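Local coordinates for SPbeta prophage-derived aminoglycoside N(3')-acetyltransferase-like protein YokD (Bacillus subtilis, PDB 2NYG) that binds coenzyme A and probably acts as an N-acetyltransferase of the antibiotic-acetylating family, which may contribute to resistance, at residues 120-123 and 124-127; 171-175 and 176-180; 256-259 and 260-264. One frame throughout, in Å; residues are numbered along the deposited sequence.

Interaction 1 (120-123 and 124-127); sequences RSYP and EVKR
Arg120 and Arg127 share a water that accepts from Arg120 NE at 3.0 Å and more weakly from Arg127 NH1 at 3.4 Å, while donating a weak bond to Arg120 O. It links the two residues that flank a type II beta turn, Tyr122 to Val125, Arg120 two before it and Arg127 two after; the turn carries the chain from helix 114-119 into strand 126-127. The turn is closed by Val125 N donating to Tyr122 O at 3.1 Å; an N-H...O angle of 156° makes the bond fairly straight.

The two arginines run side by side in the same direction, with guanidinium planes 55° apart and Arg120 NE 3.6 Å from Arg127 NH1. Their like charges probably tolerate this because Arg120 NH1 pairs with Glu117, and Arg127 NH2 is held by the carbonyls of Thr106 and Ser70. The Tyr122 hydroxyl bonds Gln54 of its own chain; the contact of its ring with Tyr105 of the second subunit, and Pro123 on the same Tyr105, set this surface turn against the dimer partner. Val125 CG2, anti to its own carbonyl carbon, reaches the edge of the Tyr122 ring and lies 3.7 Å from Tyr122 CB.

Interaction 2 (171-175 and 176-180); sequences VLLLG and ADFDS. With COA (coenzyme A), chain G.
Leu173, near the C-terminal end of strand 170-174, makes the apolar contacts with the loop that follows. Its CG lies anti to the carbonyl carbon (chi1 -61°), which sends the two methyls toward residues 176-178. Leu173 CD1 comes 4.0 Å from Phe178 CD2, approaching the ring obliquely. The same methyl, Leu173 CD1, lies 3.7 Å from the backbone atom Asp177 C. CD2 is a looser neighbour of Ala176 CB, at 4.5 Å. Leu173 thus fits along the returning backbone as well as against a side chain. The Phe178 ring is shared with helix 224-234, where it touches Gln225 and Glu232.

The backbone reverses at Gly175, whose phi of 83° is positive, the left-handed region in which a residue without a side chain sits easily. This is where the strand ends and the chain swings back past Leu173.

Polar bonding within the loop centres on Asp177. Its OD1 receives Phe178 N at 2.7 Å with an N-H...O angle of 155°, through the anti lone pair, turned from OD2. The same oxygen takes a salt bridge from Arg248 and a hydrogen bond from Gln225, so three donors fix the rotation of the carboxylate and tie the loop to strand 245-251 and helix 224-234.

Ligand contacts come from Ala176 and Ser180. Ser180 OG gives a weak hydrogen bond, 3.4 Å, to O9P, the carbonyl oxygen of the pantoyl amide in the pantetheine arm of coenzyme A, and Ser180 CB lies 3.8 Å from C7P. Ala176 CB also abuts O9P. The loop at the C-terminal end of an interior strand of the mixed sheet, with Ala176 and Ser180, forms part of the coenzyme A pocket.

Interaction 3 (256-259 and 260-264); sequences VDFA and EKWFI
Residues 256-264 form regular alpha-helix within the C-terminal helix 252-268, and i to i+4 bonds join the two segments across one turn: Trp262 N donates to Phe258 O at 2.9 Å with an N-H...O angle of 175°, Glu260 N to Val256 O at 3.0 Å, and Lys261 N to Asp257 O at a longer 3.3 Å.

On the face turned to helix 224-234, Phe258 and Trp262 stand one turn apart. In both, CG lies anti to the backbone N (chi1 -175° and -172°), which turns the aromatic groups the same way, and Phe258 CE2 approaches Trp262 CD1 obliquely at 4.2 Å. The pair packs against Ala230 of that helix, and Phe258 also meets Phe231 edge-to-face. Ala259 offers a small CB between helices: it touches Val227 of helix 224-234 and Phe184 and Ala187 of helix 183-187. One turn on, Phe263 CE2 lies 4.3 Å from Ala259 CB, so this buried pair carries the apolar face onward along the axis.

The polar side chains lie on other faces of the helix. The extended Lys261 chain begins beside the backbone, its CG 3.7 Å from Asp257 O. Nearby, the carboxylates of Asp257 and Glu260 come near each other without touching, a like-charge approach that may slightly raise the proton affinity of Glu260, while the hydrogen bond with Tyr165 OH would probably offset the effect at Asp257. That bond is made by Asp257 OD1; the same OD1 stands 4.5 Å from Glu260 OE1.

How the interactions relate
The three sites follow one another along the chain without touching. Interactions 1 and 2 meet the same mixed sheet: strand 126-127 is the outermost strand at one side within this chain, whereas strand 170-174 lies inside it between strands 32-37 and 245-251; their centres are 21 Å apart. Interaction 2 alone touches coenzyme A; the Arg120 side chain of interaction 1 stays about 12 Å from the cofactor and about 10 Å from the side chain of the coenzyme A-binding Gln114. Interaction 3 is remote from these sites, its centre 18 Å from that of interaction 2 and 32 Å from that of interaction 1, across the chain's centre. Helix 224-234 links interactions 2 and 3, receiving Phe178 from one and Trp262 from the other.

Interaction 1 (120-123 and 124-127)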
# COMPACT_ATOMS: atom_id res chain seq x y z
N ARG A 120 1.95 -7.13 0.98
CA ARG A 120 3.36 -7.17 0.59
C ARG A 120 4.30 -6.56 1.60
O ARG A 120 5.46 -6.92 1.67
CB ARG A 120 3.57 -6.50 -0.77
CG ARG A 120 3.23 -5.01 -0.81
CD ARG A 120 3.70 -4.38 -2.12
NE ARG A 120 4.88 -3.54 -1.94
CZ ARG A 120 4.86 -2.21 -1.93
NH1 ARG A 120 3.71 -1.56 -2.09
NH2 ARG A 120 5.98 -1.52 -1.75
N SER A 121 3.81 -5.62 2.40
CA SER A 121 4.68 -5.02 3.39
C SER A 121 4.14 -5.31 4.78
O SER A 121 4.22 -4.48 5.69
CB SER A 121 4.80 -3.52 3.16
OG SER A 121 3.57 -2.88 3.44
N TYR A 122 3.58 -6.51 4.93
CA TYR A 122 3.03 -6.97 6.20
C TYR A 122 4.15 -7.75 6.90
O TYR A 122 4.95 -8.42 6.26
CB TYR A 122 1.83 -7.89 5.95
CG TYR A 122 0.98 -8.15 7.17
CD1 TYR A 122 0.09 -7.18 7.64
CD2 TYR A 122 1.03 -9.37 7.84
CE1 TYR A 122 -0.74 -7.43 8.74
CE2 TYR A 122 0.21 -9.63 8.95
CZ TYR A 122 -0.68 -8.65 9.39
OH TYR A 122 -1.51 -8.89 10.46
N PRO A 123 4.20 -7.67 8.24
CA PRO A 123 5.25 -8.38 8.98
C PRO A 123 5.38 -9.85 8.61
O PRO A 123 4.41 -10.62 8.72
CB PRO A 123 4.83 -8.20 10.44
CG PRO A 123 4.03 -6.94 10.42
CD PRO A 123 3.22 -7.09 9.17
N GLU A 124 6.57 -10.22 8.15
CA GLU A 124 6.90 -11.59 7.80
C GLU A 124 6.56 -12.09 6.39
O GLU A 124 6.72 -13.26 6.09
CB GLU A 124 6.30 -12.52 8.85
CG GLU A 124 6.60 -12.03 10.26
CD GLU A 124 7.29 -13.06 11.10
OE1 GLU A 124 6.60 -13.97 11.61
OE2 GLU A 124 8.53 -12.96 11.25
N VAL A 125 6.11 -11.18 5.54
CA VAL A 125 5.79 -11.51 4.17
C VAL A 125 7.01 -11.33 3.27
O VAL A 125 7.68 -10.30 3.32
CB VAL A 125 4.65 -10.62 3.64
CG1 VAL A 125 4.41 -10.90 2.17
CG2 VAL A 125 3.41 -10.85 4.45
N LYS A 126 7.30 -12.32 2.45
CA LYS A 126 8.44 -12.24 1.54
C LYS A 126 7.95 -12.01 0.11
O LYS A 126 6.80 -12.29 -0.21
CB LYS A 126 9.24 -13.53 1.60
CG LYS A 126 9.96 -13.77 2.92
CD LYS A 126 11.34 -13.14 2.94
CE LYS A 126 12.19 -13.76 4.03
NZ LYS A 126 11.50 -13.66 5.34
N ARG A 127 8.85 -11.50 -0.74
CA ARG A 127 8.53 -11.20 -2.13
C ARG A 127 9.63 -11.71 -3.05
O ARG A 127 10.81 -11.56 -2.75
CB ARG A 127 8.39 -9.70 -2.31
CG ARG A 127 7.83 -9.25 -3.64
CD ARG A 127 7.64 -7.76 -3.65
NE ARG A 127 6.99 -7.29 -4.87
CZ ARG A 127 6.77 -6.01 -5.14
NH1 ARG A 127 7.13 -5.07 -4.29
NH2 ARG A 127 6.19 -5.67 -6.28
O HOH W 1 7.03 -5.35 -0.90

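Interaction 2 (171-175 and 176-180)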
# COMPACT_ATOMS: atom_id res chain seq x y z
N VAL A 171 -6.21 -22.54 -4.99
CA VAL A 171 -6.40 -21.18 -5.45
C VAL A 171 -7.65 -20.69 -4.72
O VAL A 171 -8.58 -21.44 -4.50
CB VAL A 171 -6.64 -21.11 -6.98
CG1 VAL A 171 -6.87 -19.67 -7.41
CG2 VAL A 171 -5.45 -21.67 -7.71
N LEU A 172 -7.64 -19.43 -4.30
CA LEU A 172 -8.80 -18.88 -3.62
C LEU A 172 -9.20 -17.61 -4.33
O LEU A 172 -8.45 -16.63 -4.33
CB LEU A 172 -8.50 -18.57 -2.16
CG LEU A 172 -9.57 -17.72 -1.46
CD1 LEU A 172 -10.89 -18.44 -1.50
CD2 LEU A 172 -9.17 -17.42 -0.03
N LEU A 173 -10.36 -17.61 -4.96
CA LEU A 173 -10.84 -16.43 -5.62
C LEU A 173 -11.80 -15.84 -4.61
O LEU A 173 -12.90 -16.34 -4.40
CB LEU A 173 -11.54 -16.78 -6.94
CG LEU A 173 -10.68 -17.50 -7.98
CD1 LEU A 173 -11.50 -17.83 -9.20
CD2 LEU A 173 -9.51 -16.63 -8.35
N LEU A 174 -11.35 -14.77 -3.96
CA LEU A 174 -12.14 -14.08 -2.95
C LEU A 174 -12.73 -12.84 -3.59
O LEU A 174 -12.13 -11.77 -3.61
CB LEU A 174 -11.23 -13.74 -1.77
CG LEU A 174 -11.64 -12.93 -0.55
CD1 LEU A 174 -13.04 -13.24 -0.11
CD2 LEU A 174 -10.65 -13.26 0.54
N GLY A 175 -13.91 -13.00 -4.14
CA GLY A 175 -14.53 -11.88 -4.80
C GLY A 175 -14.02 -11.73 -6.22
O GLY A 175 -14.47 -10.84 -6.92
N ALA A 176 -13.09 -12.57 -6.66
CA ALA A 176 -12.58 -12.48 -8.03
C ALA A 176 -13.06 -13.64 -8.88
O ALA A 176 -13.52 -14.65 -8.37
CB ALA A 176 -11.08 -12.47 -8.04
N ASP A 177 -12.95 -13.49 -10.20
CA ASP A 177 -13.36 -14.55 -11.11
C ASP A 177 -12.12 -15.21 -11.71
O ASP A 177 -10.99 -14.87 -11.35
CB ASP A 177 -14.24 -13.99 -12.24
CG ASP A 177 -15.32 -14.97 -12.68
OD1 ASP A 177 -15.04 -16.20 -12.78
OD2 ASP A 177 -16.45 -14.52 -12.95
N PHE A 178 -12.34 -16.15 -12.62
CA PHE A 178 -11.27 -16.88 -13.26
C PHE A 178 -10.28 -16.05 -14.07
O PHE A 178 -9.11 -16.42 -14.19
CB PHE A 178 -11.86 -17.95 -14.15
CG PHE A 178 -12.45 -19.09 -13.39
CD1 PHE A 178 -13.82 -19.37 -13.47
CD2 PHE A 178 -11.64 -19.91 -12.60
CE1 PHE A 178 -14.36 -20.45 -12.78
CE2 PHE A 178 -12.17 -20.99 -11.91
CZ PHE A 178 -13.54 -21.27 -12.00
N ASP A 179 -10.75 -14.95 -14.63
CA ASP A 179 -9.91 -14.07 -15.44
C ASP A 179 -8.71 -13.57 -14.67
O ASP A 179 -7.82 -12.95 -15.26
CB ASP A 179 -10.73 -12.88 -15.94
CG ASP A 179 -11.13 -11.95 -14.83
OD1 ASP A 179 -11.72 -12.43 -13.83
OD2 ASP A 179 -10.87 -10.74 -14.94
N SER A 180 -8.68 -13.84 -13.37
CA SER A 180 -7.60 -13.42 -12.47
C SER A 180 -6.75 -14.57 -11.98
O SER A 180 -5.81 -14.34 -11.25
CB SER A 180 -8.15 -12.74 -11.22
OG SER A 180 -8.98 -11.63 -11.52
N1A COA G . -14.59 -3.06 3.30
C2A COA G . -14.93 -3.25 1.95
N3A COA G . -14.37 -2.41 1.00
C4A COA G . -13.50 -1.41 1.37
C5A COA G . -13.13 -1.19 2.71
C6A COA G . -13.69 -2.03 3.69
N6A COA G . -13.39 -1.88 4.97
N7A COA G . -12.25 -0.14 2.76
C8A COA G . -12.07 0.30 1.48
N9A COA G . -12.86 -0.50 0.62
C1B COA G . -13.03 -0.44 -0.85
C2B COA G . -12.61 0.88 -1.57
O2B COA G . -13.50 2.00 -1.33
C3B COA G . -12.57 0.46 -3.02
O3B COA G . -13.95 0.63 -3.47
P3B COA G . -14.42 1.42 -4.82
O7A COA G . -13.18 1.93 -5.60
O8A COA G . -15.21 2.65 -4.44
O9A COA G . -15.26 0.49 -5.66
C4B COA G . -12.12 -1.03 -2.98
O4B COA G . -12.41 -1.47 -1.64
C5B COA G . -10.60 -1.25 -3.27
O5B COA G . -10.37 -2.69 -3.18
P1A COA G . -9.55 -3.43 -4.31
O1A COA G . -9.47 -4.90 -4.04
O2A COA G . -8.14 -2.82 -4.43
O3A COA G . -10.35 -3.07 -5.58
P2A COA G . -11.74 -3.73 -6.06
O4A COA G . -12.75 -2.64 -6.14
O5A COA G . -12.25 -4.83 -5.13
O6A COA G . -11.24 -4.33 -7.48
CBP COA G . -9.69 -6.14 -8.35
CCP COA G . -11.03 -5.74 -7.67
CDP COA G . -9.14 -4.98 -9.21
CEP COA G . -8.73 -6.54 -7.22
CAP COA G . -9.99 -7.27 -9.39
OAP COA G . -11.42 -7.49 -9.39
C9P COA G . -9.30 -8.63 -9.12
O9P COA G . -10.13 -9.69 -8.93
N8P COA G . -7.96 -8.84 -9.04
C7P COA G . -7.40 -10.14 -8.59
C6P COA G . -6.23 -10.10 -7.59

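Interaction 3 (256-259 and 260-264)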
# COMPACT_ATOMS: atom_id res chain seq x y z
N VAL A 256 -4.17 -26.17 -13.33
CA VAL A 256 -3.16 -26.01 -14.36
C VAL A 256 -3.28 -27.12 -15.40
O VAL A 256 -3.29 -26.86 -16.61
CB VAL A 256 -1.72 -26.01 -13.78
CG1 VAL A 256 -0.71 -25.83 -14.90
CG2 VAL A 256 -1.56 -24.87 -12.78
N ASP A 257 -3.40 -28.36 -14.93
CA ASP A 257 -3.49 -29.49 -15.83
C ASP A 257 -4.63 -29.36 -16.81
O ASP A 257 -4.44 -29.61 -18.00
CB ASP A 257 -3.61 -30.80 -15.04
CG ASP A 257 -2.33 -31.16 -14.33
OD1 ASP A 257 -1.26 -30.64 -14.73
OD2 ASP A 257 -2.38 -31.98 -13.37
N PHE A 258 -5.81 -28.96 -16.33
CA PHE A 258 -6.97 -28.79 -17.19
C PHE A 258 -6.75 -27.68 -18.20
O PHE A 258 -7.14 -27.79 -19.35
CB PHE A 258 -8.21 -28.47 -16.37
CG PHE A 258 -9.47 -28.40 -17.18
CD1 PHE A 258 -10.21 -29.54 -17.44
CD2 PHE A 258 -9.90 -27.18 -17.69
CE1 PHE A 258 -11.37 -29.47 -18.22
CE2 PHE A 258 -11.06 -27.09 -18.47
CZ PHE A 258 -11.80 -28.24 -18.73
N ALA A 259 -6.11 -26.61 -17.76
CA ALA A 259 -5.81 -25.47 -18.61
C ALA A 259 -4.95 -25.91 -19.79
O ALA A 259 -5.15 -25.50 -20.93
CB ALA A 259 -5.10 -24.41 -17.81
N GLU A 260 -3.96 -26.74 -19.50
CA GLU A 260 -3.08 -27.25 -20.52
C GLU A 260 -3.90 -27.96 -21.58
O GLU A 260 -3.84 -27.62 -22.75
CB GLU A 260 -2.05 -28.20 -19.89
CG GLU A 260 -1.26 -29.04 -20.87
CD GLU A 260 -0.09 -29.74 -20.22
OE1 GLU A 260 -0.24 -30.17 -19.05
OE2 GLU A 260 0.97 -29.87 -20.85
N LYS A 261 -4.70 -28.94 -21.17
CA LYS A 261 -5.51 -29.70 -22.09
C LYS A 261 -6.49 -28.86 -22.91
O LYS A 261 -6.57 -29.00 -24.13
CB LYS A 261 -6.24 -30.82 -21.34
CG LYS A 261 -5.25 -31.83 -20.82
CD LYS A 261 -5.90 -32.96 -20.06
CE LYS A 261 -4.85 -34.00 -19.72
NZ LYS A 261 -5.44 -35.22 -19.12
N TRP A 262 -7.23 -27.98 -22.24
CA TRP A 262 -8.16 -27.11 -22.94
C TRP A 262 -7.37 -26.37 -24.03
O TRP A 262 -7.81 -26.29 -25.17
CB TRP A 262 -8.77 -26.10 -21.96
CG TRP A 262 -9.87 -25.28 -22.55
CD1 TRP A 262 -11.21 -25.48 -22.40
CD2 TRP A 262 -9.73 -24.09 -23.34
NE1 TRP A 262 -11.92 -24.49 -23.05
CE2 TRP A 262 -11.03 -23.63 -23.64
CE3 TRP A 262 -8.63 -23.38 -23.83
CZ2 TRP A 262 -11.26 -22.48 -24.40
CZ3 TRP A 262 -8.85 -22.24 -24.58
CH2 TRP A 262 -10.16 -21.80 -24.86
N PHE A 263 -6.21 -25.83 -23.68
CA PHE A 263 -5.37 -25.12 -24.64
C PHE A 263 -4.88 -26.04 -25.77
O PHE A 263 -5.01 -25.70 -26.94
CB PHE A 263 -4.12 -24.52 -23.96
CG PHE A 263 -4.38 -23.26 -23.18
CD1 PHE A 263 -5.10 -22.22 -23.74
CD2 PHE A 263 -3.88 -23.10 -21.89
CE1 PHE A 263 -5.31 -21.04 -23.04
CE2 PHE A 263 -4.08 -21.92 -21.19
CZ PHE A 263 -4.80 -20.89 -21.76
N ILE A 264 -4.31 -27.19 -25.41
CA ILE A 264 -3.79 -28.13 -26.39
C ILE A 264 -4.82 -28.58 -27.42
O ILE A 264 -4.55 -28.56 -28.63
CB ILE A 264 -3.21 -29.40 -25.70
CG1 ILE A 264 -1.98 -29.04 -24.87
CG2 ILE A 264 -2.83 -30.44 -26.74
CD1 ILE A 264 -1.35 -30.22 -24.16